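Local coordinates for lysine-sensitive aspartokinase 3 (Escherichia coli, PDB 2J0W) that catalyses the ATP-dependent phosphorylation of L-aspartate to 4-phospho-L-aspartate, the first step of lysine biosynthesis, and is feedback-inhibited by lysine, at the interface of chains A and B. Coordinates in Å, arbitrary orientation; residue numbers count along the deposited sequence, not the author numbering. Chains: chain A/B, Lysine-sensitive aspartokinase 3.

Contacts 1 and 2 belong to one two-fold symmetric dimer interface, and each has a twin with the chains exchanged. The centres of their C-alpha atoms lie about 15 Å apart. They have no residue in common, but in chain A they are close in sequence. A:Ser338 of contact 2 is two residues from A:Asp340 of contact 1, just ahead of strand 341-345. That strand serves contact 1 from both chains. In chain B, helix 321-328 serves contact 2, and strand 348-353 adds to contact 1. Both contacts include residues that bind the inhibitor lysine between the partners, so dimerization and feedback control share this region.

Contact 1: the interface of chains A and B. Residues chain A 254, 340-342, 419, 421-423, 426; chain B 312, 314, 343-346, 348, 350.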
loop_
_atom_site.group_PDB
_atom_site.type_symbol
_atom_site.label_atom_id
_atom_site.label_comp_id
_atom_site.label_asym_id
_atom_site.label_seq_id
_atom_site.Cartn_x
_atom_site.Cartn_y
_atom_site.Cartn_z
ATOM N N PHE A 254 -5.271 15.231 -5.043
ATOM C CA PHE A 254 -5.612 14.232 -6.045
ATOM C C PHE A 254 -6.099 14.754 -7.382
ATOM O O PHE A 254 -6.591 13.980 -8.207
ATOM C CB PHE A 254 -6.616 13.238 -5.471
ATOM C CG PHE A 254 -6.076 12.459 -4.302
ATOM C CD1 PHE A 254 -6.772 12.405 -3.098
ATOM C CD2 PHE A 254 -4.849 11.813 -4.390
ATOM C CE1 PHE A 254 -6.247 11.721 -1.998
ATOM C CE2 PHE A 254 -4.317 11.127 -3.294
ATOM C CZ PHE A 254 -5.019 11.083 -2.098
ATOM N N ASP A 340 2.084 9.342 -3.077
ATOM C CA ASP A 340 0.842 9.545 -2.338
ATOM C C ASP A 340 0.083 8.232 -2.211
ATOM O O ASP A 340 -0.631 8.018 -1.237
ATOM C CB ASP A 340 -0.097 10.522 -3.065
ATOM C CG ASP A 340 0.527 11.877 -3.332
ATOM O OD1 ASP A 340 0.978 12.548 -2.377
ATOM O OD2 ASP A 340 0.540 12.281 -4.512
ATOM N N LEU A 341 0.223 7.362 -3.205
ATOM C CA LEU A 341 -0.514 6.110 -3.202
ATOM C C LEU A 341 0.303 4.839 -3.457
ATOM O O LEU A 341 0.895 4.674 -4.525
ATOM C CB LEU A 341 -1.663 6.199 -4.224
ATOM C CG LEU A 341 -2.763 7.237 -3.957
ATOM C CD1 LEU A 341 -3.707 7.328 -5.144
ATOM C CD2 LEU A 341 -3.533 6.854 -2.710
ATOM N N ILE A 342 0.314 3.942 -2.468
ATOM C CA ILE A 342 1.020 2.666 -2.565
ATOM C C ILE A 342 0.077 1.506 -2.257
ATOM O O ILE A 342 -0.836 1.633 -1.429
ATOM C CB ILE A 342 2.202 2.572 -1.571
ATOM C CG1 ILE A 342 3.234 3.649 -1.873
ATOM C CG2 ILE A 342 2.849 1.203 -1.669
ATOM C CD1 ILE A 342 4.512 3.493 -1.086
ATOM N N CYS A 419 -6.537 1.776 -4.123
ATOM C CA CYS A 419 -5.843 2.022 -2.884
ATOM C C CYS A 419 -6.856 2.668 -1.981
ATOM O O CYS A 419 -7.324 3.780 -2.255
ATOM C CB CYS A 419 -4.656 2.950 -3.119
ATOM S SG CYS A 419 -3.680 3.206 -1.652
ATOM N N GLY A 421 -8.314 2.641 2.429
ATOM C CA GLY A 421 -8.262 2.183 3.808
ATOM C C GLY A 421 -7.343 2.976 4.706
ATOM O O GLY A 421 -7.445 2.905 5.925
ATOM N N ALA A 422 -6.445 3.735 4.097
ATOM C CA ALA A 422 -5.499 4.530 4.853
ATOM C C ALA A 422 -6.092 5.845 5.339
ATOM O O ALA A 422 -5.584 6.443 6.282
ATOM C CB ALA A 422 -4.263 4.786 4.016
ATOM N N SER A 423 -7.154 6.294 4.684
ATOM C CA SER A 423 -7.796 7.541 5.079
ATOM C C SER A 423 -9.310 7.442 5.025
ATOM O O SER A 423 -9.890 6.916 4.074
ATOM C CB SER A 423 -7.305 8.689 4.192
ATOM O OG SER A 423 -7.947 9.897 4.552
ATOM N N ASN A 426 -10.789 9.390 1.676
ATOM C CA ASN A 426 -10.729 9.082 0.248
ATOM C C ASN A 426 -10.576 7.627 -0.175
ATOM O O ASN A 426 -10.141 6.766 0.593
ATOM C CB ASN A 426 -9.574 9.841 -0.389
ATOM C CG ASN A 426 -8.260 9.102 -0.237
ATOM O OD1 ASN A 426 -8.093 7.996 -0.769
ATOM N ND2 ASN A 426 -7.325 9.695 0.501
ATOM N N THR B 312 -3.099 0.974 11.359
ATOM C CA THR B 312 -3.028 2.200 10.563
ATOM C C THR B 312 -2.052 3.214 11.177
ATOM O O THR B 312 -2.159 3.567 12.353
ATOM C CB THR B 312 -4.428 2.847 10.447
ATOM O OG1 THR B 312 -5.327 1.938 9.803
ATOM C CG2 THR B 312 -4.359 4.130 9.649
ATOM N N HIS B 314 -0.455 7.016 11.000
ATOM C CA HIS B 314 -0.530 8.392 10.539
ATOM C C HIS B 314 0.741 9.002 11.124
ATOM O O HIS B 314 1.254 8.498 12.118
ATOM C CB HIS B 314 -1.779 9.053 11.113
ATOM C CG HIS B 314 -3.054 8.378 10.712
ATOM N ND1 HIS B 314 -3.612 8.524 9.462
ATOM C CD2 HIS B 314 -3.872 7.543 11.395
ATOM C CE1 HIS B 314 -4.722 7.808 9.390
ATOM N NE2 HIS B 314 -4.900 7.203 10.549
ATOM N N THR B 343 -1.617 -0.566 2.428
ATOM C CA THR B 343 -2.354 0.434 1.665
ATOM C C THR B 343 -1.988 1.810 2.238
ATOM O O THR B 343 -1.973 1.980 3.458
ATOM C CB THR B 343 -3.892 0.187 1.764
ATOM O OG1 THR B 343 -4.414 -0.038 0.448
ATOM C CG2 THR B 343 -4.611 1.374 2.387
ATOM N N THR B 344 -1.682 2.781 1.372
ATOM C CA THR B 344 -1.310 4.122 1.843
ATOM C C THR B 344 -2.126 5.268 1.259
ATOM O O THR B 344 -2.904 5.099 0.325
ATOM C CB THR B 344 0.177 4.446 1.550
ATOM O OG1 THR B 344 0.397 4.476 0.134
ATOM C CG2 THR B 344 1.084 3.405 2.164
ATOM N N SER B 345 -1.942 6.441 1.844
ATOM C CA SER B 345 -2.597 7.656 1.388
ATOM C C SER B 345 -1.766 8.792 1.968
ATOM O O SER B 345 -1.999 9.261 3.094
ATOM C CB SER B 345 -4.043 7.736 1.878
ATOM O OG SER B 345 -4.653 8.937 1.417
ATOM N N GLU B 346 -0.782 9.218 1.179
ATOM C CA GLU B 346 0.148 10.267 1.576
ATOM C C GLU B 346 0.992 9.713 2.694
ATOM O O GLU B 346 1.740 8.767 2.486
ATOM C CB GLU B 346 -0.577 11.511 2.063
ATOM C CG GLU B 346 -1.350 12.216 0.975
ATOM C CD GLU B 346 -1.902 13.543 1.427
ATOM O OE1 GLU B 346 -1.099 14.480 1.645
ATOM O OE2 GLU B 346 -3.141 13.639 1.570
ATOM N N SER B 348 -0.232 8.365 5.493
ATOM C CA SER B 348 -1.054 7.483 6.317
ATOM C C SER B 348 -0.884 6.098 5.719
ATOM O O SER B 348 -1.205 5.884 4.552
ATOM C CB SER B 348 -2.513 7.914 6.232
ATOM O OG SER B 348 -2.600 9.332 6.238
ATOM N N ALA B 350 -1.866 2.083 6.180
ATOM C CA ALA B 350 -2.670 1.054 6.851
ATOM C C ALA B 350 -2.083 -0.328 6.630
ATOM O O ALA B 350 -2.028 -0.828 5.500
ATOM C CB ALA B 350 -4.125 1.097 6.355
#
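The methyl group of A:Ala422 forms the apolar centre. A:Ala422 CB sits against B:Ser345 CB at 3.6 Å and also meets the CA of B:Thr344 and the methyl CG2 of B:Thr343. B:Ala350 CB closes on A:Ala422 CA, while A:Gly421 CA meets B:Thr343 CG2. Beside this cluster, A:Cys419 has SG anti to its backbone N (chi1 -176°). The sulfur is thereby turned to the carbonyl of B:Thr344.

Further out, A:Ile342 and B:Thr344 cross obliquely, with the threonine methyl CG2 near A:Ile342 CB. B:Thr344 OG1 lies between its own N and carbonyl carbon (chi1 64°). There B:Thr344 OG1 accepts a bent hydrogen bond from A:Ile342 N at 2.7 Å. B:Thr344 N returns a bond to A:Ile342 O at 3.1 Å, in the carbonyl plane. In a further backbone bond, B:Glu346 N donates to A:Asp340 O at 2.7 Å, on a carbonyl lone pair. The bond is nearly straight (175° at H).

At the rim, B:Ser345 OG is anti to its backbone N and reaches A:Asn426. A:Asn426 ND2 donates to B:Ser345 OG at 2.9 Å, with OG almost in the amide plane. The side chains of A:Asp340 and B:Glu346 run side by side, their carboxylate planes nearly perpendicular. A:Asp340 OD1 and B:Glu346 OE1 stay 4.9 Å apart, so like charges may repel weakly here.

The site ties the ACT-domain regions of the two subunits together. A:Asp340, B:Ser345 and B:Glu346 are lysine-binding positions, which places this join within the inhibitor site.

Contact 2: the interface of chains A and B. Residues chain A 329-330, 332-333, 336-338; chain B 320-323, 326.
B:Arg322 runs from helix 321-328 across the surface of chain A. B:Arg322 is poorly ordered, so all its contacts are approximate. B:Arg322 CB packs on A:Ala333, 3.3 Å from A:Ala333 CA and close to the methyl CB. CG of B:Arg322 lies beside the amide of A:Asn336. B:Arg322 CG also lies over the centre of the B:His320 ring, 3.6 Å above its plane. The chain bends at chi2 (-56°), and CD passes near A:Asn336 ND2 and A:Ile337 O.

NE has a weak hydrogen bond to B:Ser321 OG, which lies at the guanidinium edge. A:Ser338 CB rests on one guanidinium face, offset toward the rim and 3.5 Å from B:Arg322 CZ. At the tip, NH1 lies beside A:Asn336, but its N-H does not point at that residue's backbone O. NH2 stays close to A:Ser338 CB. The A:Asn336 amide is turned 71° from the guanidinium plane. It crosses the B:His320 ring at about a right angle.

Around this arm, A:Ser338 OG is anti to its backbone N (chi1 -178°). A:Ser338 OG and B:Ser321 OG form a weak hydrogen bond at 3.4 Å. One helical turn beyond B:Arg322, B:Ala326 packs against A:Phe329, with A:Phe329 CB 3.4 Å from B:Ala326 CA.

The site docks helix 321-328 of one subunit on residues 329-338 of the other, mainly by packing. A:Ser338 and B:Ser321 are lysine-binding positions, so this join may shift when the inhibitor binds.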
loop_
_atom_site.group_PDB
_atom_site.type_symbol
_atom_site.label_atom_id
_atom_site.label_comp_id
_atom_site.label_asym_id
_atom_site.label_seq_id
_atom_site.Cartn_x
_atom_site.Cartn_y
_atom_site.Cartn_z
ATOM N N PHE A 329 12.165 1.755 0.336
ATOM C CA PHE A 329 11.743 3.071 0.795
ATOM C C PHE A 329 12.890 3.964 1.252
ATOM O O PHE A 329 12.686 5.126 1.610
ATOM C CB PHE A 329 10.710 2.914 1.911
ATOM C CG PHE A 329 9.440 2.248 1.455
ATOM C CD1 PHE A 329 9.467 0.964 0.924
ATOM C CD2 PHE A 329 8.225 2.914 1.519
ATOM C CE1 PHE A 329 8.310 0.356 0.460
ATOM C CE2 PHE A 329 7.059 2.312 1.056
ATOM C CZ PHE A 329 7.104 1.031 0.526
ATOM N N GLY A 330 14.098 3.416 1.226
ATOM C CA GLY A 330 15.273 4.169 1.630
ATOM C C GLY A 330 16.100 4.520 0.413
ATOM O O GLY A 330 17.259 4.912 0.508
ATOM N N LEU A 332 14.075 5.836 -2.310
ATOM C CA LEU A 332 13.196 6.897 -2.753
ATOM C C LEU A 332 13.442 8.042 -1.786
ATOM O O LEU A 332 13.069 9.187 -2.043
ATOM C CB LEU A 332 11.742 6.426 -2.671
ATOM C CG LEU A 332 11.471 5.009 -3.199
ATOM C CD1 LEU A 332 10.033 4.618 -2.927
ATOM C CD2 LEU A 332 11.766 4.933 -4.678
ATOM N N ALA A 333 14.089 7.711 -0.671
ATOM C CA ALA A 333 14.409 8.683 0.367
ATOM C C ALA A 333 15.616 9.505 -0.041
ATOM O O ALA A 333 15.804 10.630 0.421
ATOM C CB ALA A 333 14.693 7.967 1.671
ATOM N N ASN A 336 14.624 11.217 -3.281
ATOM C CA ASN A 336 13.470 11.987 -2.838
ATOM C C ASN A 336 12.285 12.005 -3.803
ATOM O O ASN A 336 11.872 13.049 -4.330
ATOM C CB ASN A 336 13.878 13.402 -2.432
ATOM C CG ASN A 336 14.012 13.543 -0.923
ATOM O OD1 ASN A 336 14.321 14.616 -0.407
ATOM N ND2 ASN A 336 13.770 12.447 -0.209
ATOM N N ILE A 337 11.761 10.796 -4.004
ATOM C CA ILE A 337 10.603 10.509 -4.833
ATOM C C ILE A 337 9.454 10.288 -3.851
ATOM O O ILE A 337 9.446 9.302 -3.122
ATOM C CB ILE A 337 10.822 9.219 -5.621
ATOM C CG1 ILE A 337 11.931 9.436 -6.643
ATOM C CG2 ILE A 337 9.529 8.771 -6.276
ATOM C CD1 ILE A 337 12.229 8.219 -7.482
ATOM N N SER A 338 8.499 11.206 -3.813
ATOM C CA SER A 338 7.376 11.081 -2.899
ATOM C C SER A 338 6.188 10.411 -3.589
ATOM O O SER A 338 5.852 10.746 -4.728
ATOM C CB SER A 338 6.987 12.470 -2.384
ATOM O OG SER A 338 5.918 12.415 -1.449
ATOM N N HIS B 320 10.329 13.550 6.569
ATOM C CA HIS B 320 9.744 13.609 5.236
ATOM C C HIS B 320 9.269 12.221 4.795
ATOM O O HIS B 320 9.939 11.223 5.053
ATOM C CB HIS B 320 10.734 14.239 4.238
ATOM C CG HIS B 320 12.043 13.519 4.111
ATOM N ND1 HIS B 320 13.010 13.911 3.212
ATOM C CD2 HIS B 320 12.526 12.410 4.722
ATOM C CE1 HIS B 320 14.031 13.072 3.268
ATOM N NE2 HIS B 320 13.762 12.152 4.175
ATOM N N SER B 321 8.097 12.165 4.161
ATOM C CA SER B 321 7.502 10.901 3.700
ATOM C C SER B 321 8.531 9.840 3.327
ATOM O O SER B 321 8.426 8.679 3.731
ATOM C CB SER B 321 6.607 11.135 2.482
ATOM O OG SER B 321 7.361 11.037 1.284
ATOM N N ARG B 322 9.517 10.244 2.535
ATOM C CA ARG B 322 10.569 9.338 2.094
ATOM C C ARG B 322 11.082 8.551 3.288
ATOM O O ARG B 322 11.108 7.323 3.265
ATOM C CB ARG B 322 11.713 10.133 1.465
ATOM C CG ARG B 322 11.295 11.515 1.006
ATOM C CD ARG B 322 10.122 11.423 0.046
ATOM N NE ARG B 322 9.432 12.697 -0.128
ATOM C CZ ARG B 322 9.884 13.705 -0.866
ATOM N NH1 ARG B 322 11.038 13.599 -1.509
ATOM N NH2 ARG B 322 9.174 14.820 -0.967
ATOM N N GLY B 323 11.484 9.268 4.333
ATOM C CA GLY B 323 11.979 8.610 5.525
ATOM C C GLY B 323 10.831 8.107 6.378
ATOM O O GLY B 323 10.854 6.962 6.842
ATOM N N ALA B 326 10.452 4.998 4.793
ATOM C CA ALA B 326 11.729 4.286 4.870
ATOM C C ALA B 326 12.094 3.896 6.297
ATOM O O ALA B 326 12.800 2.913 6.516
ATOM C CB ALA B 326 12.845 5.137 4.281
#